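Local coordinates for protein MS5a (Brassica napus, PDB 6L77) that is a meiosis-related plant protein built from cystatin-like folds, whose molecular role is not settled but which has been linked to enhancement of papain activity, at residues L12-Y17 against Y52-I57; D107-W112 against I207-V212; L164-E169 against V188-D193; T170-P175 against S182-L187. All coordinates share one frame; numbering follows the deposited sequence.

Interaction 1 of 4, residues L12-Y17 against Y52-I57; sequences LVVKLY and YNITLI
Tyr52 and Ile54 of strand 49-60 receive the first turns of helix 12-29, the helix-on-sheet packing of a cystatin-like fold. The helix segment crosses the strand segment at 72°, with their axes 9.6 Å apart. At the start of the strand segment, Tyr52 meets three helix residues. The edge of the Tyr17 ring is turned toward the face of the Tyr52 ring in an offset edge-to-face pair, with ring centroids 5.7 Å apart and planes at 64°. Val14 CG2 touches Tyr52 CE2 at 3.8 Å, and Val13 CG1 reaches the hydroxyl end, 3.7 Å from Tyr52 OH. An alanine in place of Tyr52 would probably open a gap beneath Val13 and Val14 and leave the Tyr17 ring without its edge-to-face partner. Tyr17 OH is hydrogen-bonded to Gln75 OE1, which anchors the far end of that ring. Further on, Ile54 directs its side chain at the helix. Its CG1 is anti to the carbonyl carbon (chi1 -57°), and CD1 beyond it lies against Val14 CG1. The same Ile54 CD1 also packs on Tyr17 CB at 3.7 Å and on Val14 O at 3.8 Å.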
loop_
_atom_site.group_PDB
_atom_site.type_symbol
_atom_site.label_atom_id
_atom_site.label_comp_id
_atom_site.label_asym_id
_atom_site.label_seq_id
_atom_site.Cartn_x
_atom_site.Cartn_y
_atom_site.Cartn_z
ATOM N N LEU A 12 -5.220 -3.340 13.924
ATOM C CA LEU A 12 -4.196 -2.855 13.005
ATOM C C LEU A 12 -4.721 -2.759 11.577
ATOM O O LEU A 12 -4.385 -1.816 10.859
ATOM C CB LEU A 12 -2.962 -3.754 13.070
ATOM C CG LEU A 12 -1.778 -3.384 12.162
ATOM C CD1 LEU A 12 -1.394 -1.923 12.331
ATOM C CD2 LEU A 12 -0.581 -4.281 12.452
ATOM N N VAL A 13 -5.572 -3.701 11.150
ATOM C CA VAL A 13 -6.046 -3.669 9.766
ATOM C C VAL A 13 -6.822 -2.385 9.497
ATOM O O VAL A 13 -6.733 -1.808 8.405
ATOM C CB VAL A 13 -6.882 -4.931 9.436
ATOM C CG1 VAL A 13 -8.180 -4.992 10.236
ATOM C CG2 VAL A 13 -7.193 -4.989 7.945
ATOM N N VAL A 14 -7.574 -1.901 10.493
ATOM C CA VAL A 14 -8.338 -0.674 10.299
ATOM C C VAL A 14 -7.403 0.519 10.181
ATOM O O VAL A 14 -7.609 1.407 9.347
ATOM C CB VAL A 14 -9.354 -0.499 11.444
ATOM C CG1 VAL A 14 -10.068 0.825 11.324
ATOM C CG2 VAL A 14 -10.369 -1.641 11.425
ATOM N N LYS A 15 -6.376 0.579 11.035
ATOM C CA LYS A 15 -5.405 1.659 10.917
ATOM C C LYS A 15 -4.721 1.628 9.557
ATOM O O LYS A 15 -4.546 2.673 8.920
ATOM C CB LYS A 15 -4.376 1.559 12.040
ATOM C CG LYS A 15 -3.335 2.658 11.981
ATOM C CD LYS A 15 -2.318 2.537 13.098
ATOM C CE LYS A 15 -1.124 3.441 12.849
ATOM N NZ LYS A 15 -0.106 3.274 13.922
ATOM N N LEU A 16 -4.363 0.434 9.077
ATOM C CA LEU A 16 -3.702 0.341 7.777
ATOM C C LEU A 16 -4.638 0.774 6.650
ATOM O O LEU A 16 -4.232 1.523 5.756
ATOM C CB LEU A 16 -3.188 -1.085 7.552
ATOM C CG LEU A 16 -2.025 -1.537 8.444
ATOM C CD1 LEU A 16 -1.752 -3.032 8.285
ATOM C CD2 LEU A 16 -0.767 -0.740 8.159
ATOM N N TYR A 17 -5.908 0.352 6.691
ATOM C CA TYR A 17 -6.834 0.777 5.641
ATOM C C TYR A 17 -7.128 2.270 5.721
ATOM O O TYR A 17 -7.302 2.926 4.687
ATOM C CB TYR A 17 -8.134 -0.029 5.705
ATOM C CG TYR A 17 -7.962 -1.433 5.189
ATOM C CD1 TYR A 17 -6.886 -1.753 4.371
ATOM C CD2 TYR A 17 -8.858 -2.447 5.518
ATOM C CE1 TYR A 17 -6.698 -3.045 3.887
ATOM C CE2 TYR A 17 -8.679 -3.754 5.030
ATOM C CZ TYR A 17 -7.595 -4.036 4.220
ATOM O OH TYR A 17 -7.396 -5.306 3.727
ATOM N N TYR A 52 -14.991 -2.551 4.869
ATOM C CA TYR A 52 -14.745 -1.649 5.982
ATOM C C TYR A 52 -15.185 -0.259 5.557
ATOM O O TYR A 52 -14.797 0.211 4.488
ATOM C CB TYR A 52 -13.261 -1.614 6.373
ATOM C CG TYR A 52 -12.790 -2.833 7.127
ATOM C CD1 TYR A 52 -12.351 -3.965 6.450
ATOM C CD2 TYR A 52 -12.799 -2.859 8.519
ATOM C CE1 TYR A 52 -11.925 -5.088 7.143
ATOM C CE2 TYR A 52 -12.375 -3.974 9.221
ATOM C CZ TYR A 52 -11.938 -5.081 8.529
ATOM O OH TYR A 52 -11.522 -6.181 9.232
ATOM N N ASN A 53 -16.022 0.368 6.363
ATOM C CA ASN A 53 -16.385 1.773 6.197
ATOM C C ASN A 53 -15.846 2.463 7.435
ATOM O O ASN A 53 -16.382 2.275 8.530
ATOM C CB ASN A 53 -17.898 1.940 6.050
ATOM C CG ASN A 53 -18.356 3.404 6.105
ATOM O OD1 ASN A 53 -17.568 4.338 5.947
ATOM N ND2 ASN A 53 -19.647 3.600 6.340
ATOM N N ILE A 54 -14.768 3.225 7.264
ATOM C CA ILE A 54 -13.984 3.754 8.372
ATOM C C ILE A 54 -14.171 5.264 8.409
ATOM O O ILE A 54 -14.013 5.942 7.385
ATOM C CB ILE A 54 -12.494 3.406 8.220
ATOM C CG1 ILE A 54 -12.308 1.901 8.120
ATOM C CG2 ILE A 54 -11.669 4.003 9.375
ATOM C CD1 ILE A 54 -10.912 1.514 7.566
ATOM N N THR A 55 -14.496 5.781 9.585
ATOM C CA THR A 55 -14.549 7.214 9.827
ATOM C C THR A 55 -13.332 7.579 10.664
ATOM O O THR A 55 -13.157 7.067 11.775
ATOM C CB THR A 55 -15.844 7.595 10.546
ATOM O OG1 THR A 55 -16.966 7.159 9.765
ATOM C CG2 THR A 55 -15.909 9.114 10.765
ATOM N N LEU A 56 -12.477 8.439 10.127
ATOM C CA LEU A 56 -11.235 8.773 10.805
ATOM C C LEU A 56 -11.082 10.285 10.862
ATOM O O LEU A 56 -11.736 11.021 10.121
ATOM C CB LEU A 56 -10.025 8.152 10.098
ATOM C CG LEU A 56 -9.910 8.536 8.620
ATOM C CD1 LEU A 56 -8.553 9.135 8.340
ATOM C CD2 LEU A 56 -10.188 7.360 7.677
ATOM N N ILE A 57 -10.210 10.732 11.764
ATOM C CA ILE A 57 -9.832 12.133 11.874
ATOM C C ILE A 57 -8.430 12.256 11.306
ATOM O O ILE A 57 -7.527 11.524 11.724
ATOM C CB ILE A 57 -9.872 12.629 13.330
ATOM C CG1 ILE A 57 -11.224 12.298 13.972
ATOM C CG2 ILE A 57 -9.571 14.117 13.376
ATOM C CD1 ILE A 57 -12.404 12.817 13.196
#

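Interaction 2 of 4, residues D107-W112 against I207-V212; sequences DLPDKW and IVRRTV
Leu108 lays its CD2 methyl over one face of the Arg209 guanidinium, toward the rim, with CD2 3.5 Å from Arg209 NH1. The same methyl touches Arg209 CB at 3.7 Å. The two side chains run alongside each other, pointing opposite ways. The Arg209 chain leaves the backbone extended and then bends at chi3 (-66°), which turns NE out of line with the chain. Arg209 NH2 donates to Asp107 O at 2.6 Å, with an angle of 151° at the hydrogen. The oxygen approaches the edge of the guanidinium, tilted 16° from its plane. Arg209 NH1 is held by Asp104 in a salt bridge and by the carbonyl of Lys106, so several bonds fix the rotation of the group. Next along the loop, Pro109 crosses Ile207 obliquely. Its CG lies 4.2 Å from Ile207 CG2, and Ile207 CD1 comes within 3.3 Å of Pro109 O. The main-chain N of Lys111 is 4.0 Å from that same Ile207 CD1. The loop between strand 82-88 and helix 115-119 thus lies across one face of the sheet. It covers strand 201-212 and reaches its neighbours, with Pro109 on Leu187 and Tyr189 of strand 186-195 and Leu108 on Glu224 of strand 219-227.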
loop_
_atom_site.group_PDB
_atom_site.type_symbol
_atom_site.label_atom_id
_atom_site.label_comp_id
_atom_site.label_asym_id
_atom_site.label_seq_id
_atom_site.Cartn_x
_atom_site.Cartn_y
_atom_site.Cartn_z
ATOM N N ASP A 107 -2.267 -12.492 -12.955
ATOM C CA ASP A 107 -1.224 -13.108 -12.145
ATOM C C ASP A 107 -0.141 -12.098 -11.777
ATOM O O ASP A 107 0.158 -11.169 -12.530
ATOM C CB ASP A 107 -0.583 -14.284 -12.897
ATOM C CG ASP A 107 -1.518 -15.473 -13.056
ATOM O OD1 ASP A 107 -2.580 -15.510 -12.397
ATOM O OD2 ASP A 107 -1.184 -16.379 -13.846
ATOM N N LEU A 108 0.454 -12.286 -10.560
ATOM C CA LEU A 108 1.630 -11.549 -10.125
ATOM C C LEU A 108 2.897 -12.299 -10.519
ATOM O O LEU A 108 2.903 -13.533 -10.570
ATOM C CB LEU A 108 1.623 -11.369 -8.612
ATOM C CG LEU A 108 0.654 -10.366 -8.004
ATOM C CD1 LEU A 108 0.600 -10.560 -6.496
ATOM C CD2 LEU A 108 1.089 -8.958 -8.344
ATOM N N PRO A 109 3.981 -11.574 -10.786
ATOM C CA PRO A 109 5.285 -12.230 -10.914
ATOM C C PRO A 109 5.691 -12.867 -9.593
ATOM O O PRO A 109 5.397 -12.347 -8.518
ATOM C CB PRO A 109 6.226 -11.085 -11.309
ATOM C CG PRO A 109 5.529 -9.853 -10.919
ATOM C CD PRO A 109 4.062 -10.122 -11.006
ATOM N N ASP A 110 6.365 -14.012 -9.674
ATOM C CA ASP A 110 6.707 -14.744 -8.464
ATOM C C ASP A 110 8.128 -14.492 -7.981
ATOM O O ASP A 110 8.499 -14.992 -6.914
ATOM C CB ASP A 110 6.489 -16.248 -8.672
ATOM C CG ASP A 110 7.397 -16.830 -9.727
ATOM O OD1 ASP A 110 7.744 -16.104 -10.683
ATOM O OD2 ASP A 110 7.763 -18.019 -9.598
ATOM N N LYS A 111 8.933 -13.732 -8.726
ATOM C CA LYS A 111 10.313 -13.478 -8.339
ATOM C C LYS A 111 10.676 -12.027 -8.618
ATOM O O LYS A 111 10.066 -11.353 -9.455
ATOM C CB LYS A 111 11.312 -14.382 -9.086
ATOM C CG LYS A 111 11.064 -15.873 -8.978
ATOM C CD LYS A 111 12.126 -16.647 -9.753
ATOM C CE LYS A 111 11.680 -18.071 -10.054
ATOM N NZ LYS A 111 11.287 -18.828 -8.832
ATOM N N TRP A 112 11.685 -11.566 -7.887
ATOM C CA TRP A 112 12.357 -10.312 -8.188
ATOM C C TRP A 112 12.728 -10.260 -9.671
ATOM O O TRP A 112 13.090 -11.292 -10.250
ATOM C CB TRP A 112 13.629 -10.203 -7.340
ATOM C CG TRP A 112 14.141 -8.808 -7.202
ATOM C CD1 TRP A 112 15.053 -8.171 -8.000
ATOM C CD2 TRP A 112 13.749 -7.867 -6.208
ATOM N NE1 TRP A 112 15.250 -6.882 -7.553
ATOM C CE2 TRP A 112 14.463 -6.676 -6.450
ATOM C CE3 TRP A 112 12.864 -7.918 -5.126
ATOM C CZ2 TRP A 112 14.310 -5.543 -5.649
ATOM C CZ3 TRP A 112 12.718 -6.801 -4.337
ATOM C CH2 TRP A 112 13.430 -5.627 -4.603
ATOM N N ILE A 207 5.840 -8.369 -3.156
ATOM C CA ILE A 207 5.517 -7.975 -4.524
ATOM C C ILE A 207 4.077 -7.487 -4.517
ATOM O O ILE A 207 3.180 -8.224 -4.101
ATOM C CB ILE A 207 5.696 -9.139 -5.516
ATOM C CG1 ILE A 207 7.146 -9.637 -5.490
ATOM C CG2 ILE A 207 5.307 -8.699 -6.922
ATOM C CD1 ILE A 207 7.401 -10.860 -6.358
ATOM N N VAL A 208 3.852 -6.243 -4.945
ATOM C CA VAL A 208 2.520 -5.638 -4.856
ATOM C C VAL A 208 2.198 -4.929 -6.163
ATOM O O VAL A 208 2.966 -4.069 -6.607
ATOM C CB VAL A 208 2.413 -4.632 -3.695
ATOM C CG1 VAL A 208 0.994 -4.048 -3.661
ATOM C CG2 VAL A 208 2.757 -5.279 -2.368
ATOM N N ARG A 209 1.059 -5.265 -6.766
ATOM C CA ARG A 209 0.570 -4.524 -7.920
ATOM C C ARG A 209 -0.501 -3.533 -7.477
ATOM O O ARG A 209 -1.495 -3.919 -6.850
ATOM C CB ARG A 209 0.005 -5.444 -9.000
ATOM C CG ARG A 209 -0.375 -4.652 -10.248
ATOM C CD ARG A 209 -1.063 -5.507 -11.298
ATOM N NE ARG A 209 -0.172 -6.519 -11.848
ATOM C CZ ARG A 209 -0.285 -7.827 -11.628
ATOM N NH1 ARG A 209 -1.273 -8.305 -10.873
ATOM N NH2 ARG A 209 0.583 -8.665 -12.186
ATOM N N ARG A 210 -0.293 -2.264 -7.804
ATOM C CA ARG A 210 -1.306 -1.230 -7.654
ATOM C C ARG A 210 -1.930 -0.960 -9.018
ATOM O O ARG A 210 -1.233 -0.566 -9.960
ATOM C CB ARG A 210 -0.705 0.063 -7.094
ATOM C CG ARG A 210 -1.749 1.178 -6.905
ATOM C CD ARG A 210 -1.151 2.552 -7.253
ATOM N NE ARG A 210 -0.120 2.954 -6.296
ATOM C CZ ARG A 210 0.847 3.836 -6.549
ATOM N NH1 ARG A 210 0.937 4.409 -7.745
ATOM N NH2 ARG A 210 1.727 4.142 -5.600
ATOM N N THR A 211 -3.237 -1.144 -9.122
ATOM C CA THR A 211 -3.948 -0.750 -10.325
ATOM C C THR A 211 -4.957 0.321 -9.948
ATOM O O THR A 211 -5.545 0.278 -8.862
ATOM C CB THR A 211 -4.619 -1.953 -11.006
ATOM O OG1 THR A 211 -5.484 -2.608 -10.081
ATOM C CG2 THR A 211 -3.562 -2.936 -11.440
ATOM N N VAL A 212 -5.107 1.310 -10.824
ATOM C CA VAL A 212 -5.912 2.497 -10.566
ATOM C C VAL A 212 -6.967 2.583 -11.657
ATOM O O VAL A 212 -6.639 2.516 -12.847
ATOM C CB VAL A 212 -5.048 3.776 -10.533
ATOM C CG1 VAL A 212 -5.903 4.995 -10.187
ATOM C CG2 VAL A 212 -3.901 3.629 -9.522
#

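Interaction 3 of 4, residues L164-E169 against V188-D193; sequences LDVVVE and VYIRYD
Arg191 O takes two backbone donors, Leu164 N at 2.8 Å and Asp165 N at 3.2 Å. Two residues of one strand thus stand against one of the other, a classic beta bulge. Arg191 N returns a bond to Asp165 O at 2.8 Å. Val167 and Tyr189 form the next hydrogen-bonded pair, with Tyr189 N 2.8 Å from Val167 O. Within its own strand, Arg191 forms a salt bridge with Asp193, NH2 to OD1 at 2.8 Å. OD1 sits in the guanidinium plane but is approached from above the carboxylate plane. Leu164 CD1 lies over one face of that guanidinium, 3.6 Å from Arg191 NH2, and also 3.4 Å from Asp193 OD2. An alanine in place of Arg191 would probably leave the Asp193 carboxylate without this mate and Leu164 CD1 without its guanidinium contact. On the same face of the sheet, Val167 CG1 packs on Tyr189 CD1 at 4.2 Å. On the other face, Val166 CG1 and Val168 CG2 both touch Val188 CG1. Helix 138-150 covers this valine face, with Ile139 on Val166 and Trp138 on Val188. The opposite face meets loop residues, Trp112 on Val167 and Pro109 on Tyr189, while strands 124-127 and 201-212 flank the pair.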
loop_
_atom_site.group_PDB
_atom_site.type_symbol
_atom_site.label_atom_id
_atom_site.label_comp_id
_atom_site.label_asym_id
_atom_site.label_seq_id
_atom_site.Cartn_x
_atom_site.Cartn_y
_atom_site.Cartn_z
ATOM N N LEU A 164 15.686 -2.550 2.182
ATOM C CA LEU A 164 17.017 -2.692 1.602
ATOM C C LEU A 164 17.076 -2.356 0.124
ATOM O O LEU A 164 18.104 -1.853 -0.338
ATOM C CB LEU A 164 17.543 -4.118 1.793
ATOM C CG LEU A 164 17.662 -4.607 3.235
ATOM C CD1 LEU A 164 18.157 -6.039 3.252
ATOM C CD2 LEU A 164 18.597 -3.709 4.017
ATOM N N ASP A 165 16.004 -2.612 -0.625
ATOM C CA ASP A 165 16.019 -2.416 -2.068
ATOM C C ASP A 165 14.580 -2.342 -2.549
ATOM O O ASP A 165 13.704 -3.025 -2.005
ATOM C CB ASP A 165 16.769 -3.556 -2.770
ATOM C CG ASP A 165 17.102 -3.239 -4.215
ATOM O OD1 ASP A 165 16.931 -2.067 -4.628
ATOM O OD2 ASP A 165 17.539 -4.169 -4.932
ATOM N N VAL A 166 14.331 -1.489 -3.542
ATOM C CA VAL A 166 12.990 -1.307 -4.094
ATOM C C VAL A 166 13.125 -1.168 -5.602
ATOM O O VAL A 166 13.972 -0.411 -6.082
ATOM C CB VAL A 166 12.267 -0.075 -3.510
ATOM C CG1 VAL A 166 10.905 0.118 -4.174
ATOM C CG2 VAL A 166 12.090 -0.203 -2.008
ATOM N N VAL A 167 12.306 -1.903 -6.347
ATOM C CA VAL A 167 12.221 -1.761 -7.795
ATOM C C VAL A 167 10.752 -1.560 -8.137
ATOM O O VAL A 167 9.895 -2.266 -7.606
ATOM C CB VAL A 167 12.793 -2.995 -8.523
ATOM C CG1 VAL A 167 12.471 -2.956 -10.017
ATOM C CG2 VAL A 167 14.301 -3.095 -8.289
ATOM N N VAL A 168 10.456 -0.591 -9.003
ATOM C CA VAL A 168 9.089 -0.347 -9.453
ATOM C C VAL A 168 9.031 -0.538 -10.961
ATOM O O VAL A 168 9.916 -0.071 -11.684
ATOM C CB VAL A 168 8.601 1.067 -9.077
ATOM C CG1 VAL A 168 7.184 1.280 -9.597
ATOM C CG2 VAL A 168 8.643 1.264 -7.557
ATOM N N GLU A 169 7.986 -1.215 -11.434
ATOM C CA GLU A 169 7.768 -1.416 -12.857
ATOM C C GLU A 169 6.473 -0.729 -13.267
ATOM O O GLU A 169 5.440 -0.869 -12.593
ATOM C CB GLU A 169 7.736 -2.906 -13.233
ATOM C CG GLU A 169 7.474 -3.126 -14.728
ATOM C CD GLU A 169 7.793 -4.533 -15.230
ATOM O OE1 GLU A 169 8.114 -5.415 -14.406
ATOM O OE2 GLU A 169 7.728 -4.749 -16.462
ATOM N N VAL A 188 5.399 -3.123 -7.598
ATOM C CA VAL A 188 6.425 -2.745 -6.628
ATOM C C VAL A 188 7.060 -4.000 -6.046
ATOM O O VAL A 188 6.353 -4.887 -5.555
ATOM C CB VAL A 188 5.842 -1.868 -5.505
ATOM C CG1 VAL A 188 6.972 -1.292 -4.673
ATOM C CG2 VAL A 188 4.974 -0.759 -6.085
ATOM N N TYR A 189 8.391 -4.060 -6.075
ATOM C CA TYR A 189 9.165 -5.135 -5.458
ATOM C C TYR A 189 9.937 -4.538 -4.293
ATOM O O TYR A 189 10.720 -3.602 -4.486
ATOM C CB TYR A 189 10.146 -5.762 -6.452
ATOM C CG TYR A 189 9.528 -6.265 -7.738
ATOM C CD1 TYR A 189 9.331 -5.411 -8.820
ATOM C CD2 TYR A 189 9.170 -7.604 -7.886
ATOM C CE1 TYR A 189 8.792 -5.876 -10.010
ATOM C CE2 TYR A 189 8.622 -8.073 -9.067
ATOM C CZ TYR A 189 8.441 -7.205 -10.126
ATOM O OH TYR A 189 7.909 -7.675 -11.301
ATOM N N ILE A 190 9.738 -5.080 -3.096
ATOM C CA ILE A 190 10.344 -4.525 -1.893
ATOM C C ILE A 190 11.141 -5.616 -1.206
ATOM O O ILE A 190 10.578 -6.633 -0.788
ATOM C CB ILE A 190 9.295 -3.943 -0.936
ATOM C CG1 ILE A 190 8.414 -2.945 -1.691
ATOM C CG2 ILE A 190 10.008 -3.293 0.269
ATOM C CD1 ILE A 190 7.252 -2.373 -0.880
ATOM N N ARG A 191 12.444 -5.398 -1.079
ATOM C CA ARG A 191 13.329 -6.281 -0.337
ATOM C C ARG A 191 13.568 -5.651 1.031
ATOM O O ARG A 191 14.068 -4.523 1.111
ATOM C CB ARG A 191 14.639 -6.479 -1.104
ATOM C CG ARG A 191 15.745 -7.182 -0.327
ATOM C CD ARG A 191 15.533 -8.686 -0.197
ATOM N NE ARG A 191 16.655 -9.263 0.535
ATOM C CZ ARG A 191 16.769 -9.257 1.860
ATOM N NH1 ARG A 191 17.843 -9.776 2.432
ATOM N NH2 ARG A 191 15.811 -8.736 2.615
ATOM N N TYR A 192 13.195 -6.360 2.102
ATOM C CA TYR A 192 13.335 -5.765 3.426
ATOM C C TYR A 192 13.701 -6.821 4.458
ATOM O O TYR A 192 13.392 -8.006 4.297
ATOM C CB TYR A 192 12.061 -5.014 3.839
ATOM C CG TYR A 192 10.821 -5.873 4.061
ATOM C CD1 TYR A 192 10.023 -6.279 2.991
ATOM C CD2 TYR A 192 10.431 -6.244 5.345
ATOM C CE1 TYR A 192 8.868 -7.045 3.199
ATOM C CE2 TYR A 192 9.290 -7.010 5.560
ATOM C CZ TYR A 192 8.507 -7.403 4.483
ATOM O OH TYR A 192 7.371 -8.171 4.698
ATOM N N ASP A 193 14.375 -6.375 5.519
ATOM C CA ASP A 193 14.748 -7.232 6.637
ATOM C C ASP A 193 13.863 -6.940 7.841
ATOM O O ASP A 193 13.484 -5.791 8.084
ATOM C CB ASP A 193 16.216 -7.045 7.034
ATOM C CG ASP A 193 17.166 -7.798 6.132
ATOM O OD1 ASP A 193 16.696 -8.605 5.303
ATOM O OD2 ASP A 193 18.391 -7.579 6.254
#

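Interaction 4 of 4, residues T170-P175 against S182-L187; sequences TEENVP and SLRNVL
Arg184 packs against Thr170 where strands 161-170 and 186-195 of the antiparallel sheet are joined through helix 176-181. Its guanidinium is held side-on by its own neighbour: NE and NH1 both donate to Asn185 O, at 2.8 Å and 2.9 Å. Both bonds lie close to the guanidinium plane. The third nitrogen, NH2, forms a salt bridge to Glu172 OE1 at 3.5 Å, whose hydrogen bond is weak, with the carboxylate turned 83° from the guanidinium. Asn185 ND2 donates to Glu171 OE2 at 3.1 Å from above the carboxylate plane, with a weaker second bond to OE1. Asn185 OD1 accepts from Val212 N, so both ends of the amide are used. Arg184 O is taken by Arg210 NH1. Thr170 OG1 donates to Glu172 O at 2.7 Å, which ties the start of this loop to itself. Glu172 N is buried here and has no partner in the model. Thr170 CB lies over one guanidinium face, offset toward the rim, 3.6 Å from Arg184 NH1.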
loop_
_atom_site.group_PDB
_atom_site.type_symbol
_atom_site.label_atom_id
_atom_site.label_comp_id
_atom_site.label_asym_id
_atom_site.label_seq_id
_atom_site.Cartn_x
_atom_site.Cartn_y
_atom_site.Cartn_z
ATOM N N THR A 170 6.538 0.020 -14.364
ATOM C CA THR A 170 5.390 0.703 -14.938
ATOM C C THR A 170 5.094 0.130 -16.314
ATOM O O THR A 170 5.909 -0.573 -16.913
ATOM C CB THR A 170 5.628 2.213 -15.075
ATOM O OG1 THR A 170 6.730 2.426 -15.960
ATOM C CG2 THR A 170 5.930 2.845 -13.715
ATOM N N GLU A 171 3.912 0.488 -16.816
ATOM C CA GLU A 171 3.457 0.095 -18.141
ATOM C C GLU A 171 3.927 1.054 -19.225
ATOM O O GLU A 171 3.918 0.693 -20.404
ATOM C CB GLU A 171 1.921 0.009 -18.136
ATOM C CG GLU A 171 1.379 -0.524 -16.794
ATOM C CD GLU A 171 -0.147 -0.579 -16.702
ATOM O OE1 GLU A 171 -0.837 0.184 -17.412
ATOM O OE2 GLU A 171 -0.654 -1.392 -15.900
ATOM N N GLU A 172 4.360 2.255 -18.841
ATOM C CA GLU A 172 4.738 3.302 -19.771
ATOM C C GLU A 172 6.065 3.899 -19.331
ATOM O O GLU A 172 6.380 3.940 -18.135
ATOM C CB GLU A 172 3.692 4.417 -19.827
ATOM C CG GLU A 172 2.267 3.952 -20.020
ATOM C CD GLU A 172 1.270 5.038 -19.670
ATOM O OE1 GLU A 172 1.705 6.128 -19.229
ATOM O OE2 GLU A 172 0.053 4.802 -19.831
ATOM N N ASN A 173 6.817 4.382 -20.312
ATOM C CA ASN A 173 8.135 4.966 -20.088
ATOM C C ASN A 173 7.967 6.402 -19.591
ATOM O O ASN A 173 7.824 7.329 -20.391
ATOM C CB ASN A 173 8.944 4.914 -21.377
ATOM C CG ASN A 173 10.394 5.292 -21.168
ATOM O OD1 ASN A 173 10.719 6.011 -20.227
ATOM N ND2 ASN A 173 11.265 4.816 -22.040
ATOM N N VAL A 174 8.033 6.601 -18.277
ATOM C CA VAL A 174 7.739 7.913 -17.694
ATOM C C VAL A 174 8.910 8.353 -16.821
ATOM O O VAL A 174 9.773 7.536 -16.460
ATOM C CB VAL A 174 6.422 7.887 -16.883
ATOM C CG1 VAL A 174 5.256 7.492 -17.785
ATOM C CG2 VAL A 174 6.526 6.933 -15.697
ATOM N N PRO A 175 8.974 9.644 -16.459
ATOM C CA PRO A 175 10.039 10.085 -15.542
ATOM C C PRO A 175 9.886 9.426 -14.180
ATOM O O PRO A 175 8.779 9.129 -13.727
ATOM C CB PRO A 175 9.836 11.607 -15.452
ATOM C CG PRO A 175 9.082 11.972 -16.682
ATOM C CD PRO A 175 8.171 10.788 -16.928
ATOM N N SER A 182 2.750 10.143 -8.736
ATOM C CA SER A 182 1.427 10.112 -9.339
ATOM C C SER A 182 0.745 8.781 -9.055
ATOM O O SER A 182 1.388 7.729 -9.037
ATOM C CB SER A 182 1.489 10.343 -10.845
ATOM O OG SER A 182 1.853 9.164 -11.519
ATOM N N LEU A 183 -0.572 8.831 -8.869
ATOM C CA LEU A 183 -1.359 7.630 -8.561
ATOM C C LEU A 183 -1.672 6.899 -9.866
ATOM O O LEU A 183 -2.752 7.007 -10.449
ATOM C CB LEU A 183 -2.620 8.013 -7.798
ATOM C CG LEU A 183 -3.339 6.807 -7.194
ATOM C CD1 LEU A 183 -2.446 6.204 -6.139
ATOM C CD2 LEU A 183 -4.681 7.251 -6.611
ATOM N N ARG A 184 -0.686 6.142 -10.342
ATOM C CA ARG A 184 -0.783 5.392 -11.579
ATOM C C ARG A 184 -0.496 3.916 -11.316
ATOM O O ARG A 184 -0.043 3.537 -10.233
ATOM C CB ARG A 184 0.204 5.945 -12.626
ATOM C CG ARG A 184 1.651 6.008 -12.135
ATOM C CD ARG A 184 2.666 5.699 -13.260
ATOM N NE ARG A 184 2.452 4.359 -13.805
ATOM C CZ ARG A 184 2.262 4.078 -15.092
ATOM N NH1 ARG A 184 2.053 2.816 -15.463
ATOM N NH2 ARG A 184 2.292 5.051 -16.004
ATOM N N ASN A 185 -0.731 3.082 -12.337
ATOM C CA ASN A 185 -0.468 1.645 -12.210
ATOM C C ASN A 185 1.019 1.396 -11.979
ATOM O O ASN A 185 1.859 1.897 -12.724
ATOM C CB ASN A 185 -0.931 0.909 -13.460
ATOM C CG ASN A 185 -2.440 0.893 -13.599
ATOM O OD1 ASN A 185 -3.151 1.376 -12.719
ATOM N ND2 ASN A 185 -2.931 0.348 -14.704
ATOM N N VAL A 186 1.350 0.636 -10.933
ATOM C CA VAL A 186 2.737 0.272 -10.655
ATOM C C VAL A 186 2.794 -1.160 -10.147
ATOM O O VAL A 186 1.832 -1.680 -9.570
ATOM C CB VAL A 186 3.422 1.207 -9.624
ATOM C CG1 VAL A 186 3.641 2.626 -10.186
ATOM C CG2 VAL A 186 2.623 1.257 -8.328
ATOM N N LEU A 187 3.946 -1.791 -10.358
ATOM C CA LEU A 187 4.283 -3.080 -9.771
ATOM C C LEU A 187 5.516 -2.853 -8.901
ATOM O O LEU A 187 6.552 -2.406 -9.403
ATOM C CB LEU A 187 4.541 -4.112 -10.874
ATOM C CG LEU A 187 4.734 -5.586 -10.551
ATOM C CD1 LEU A 187 3.503 -6.148 -9.898
ATOM C CD2 LEU A 187 5.035 -6.359 -11.824
#

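In the fold
From the N terminus, interaction 1 comes first. It closes the loop from helix 12-29 through strand 34-45 to strand 49-60, and it is complete before the others open. Interaction 2 then closes the long loop from residues 107-112 to strand 201-212. Interaction 3 is nested inside that loop, and interaction 4 is nested inside interaction 3. Both of these use strand 186-195, and Glu169 N to Leu187 O joins them. Interaction 2 meets interaction 3 through Val208 O and Val188 N, and interaction 4 where strand 201-212 runs beside strand 186-195. Interaction 1 touches none of them, its centre lying about 24 to 27 Å from theirs, but all four reach the same antiparallel sheet.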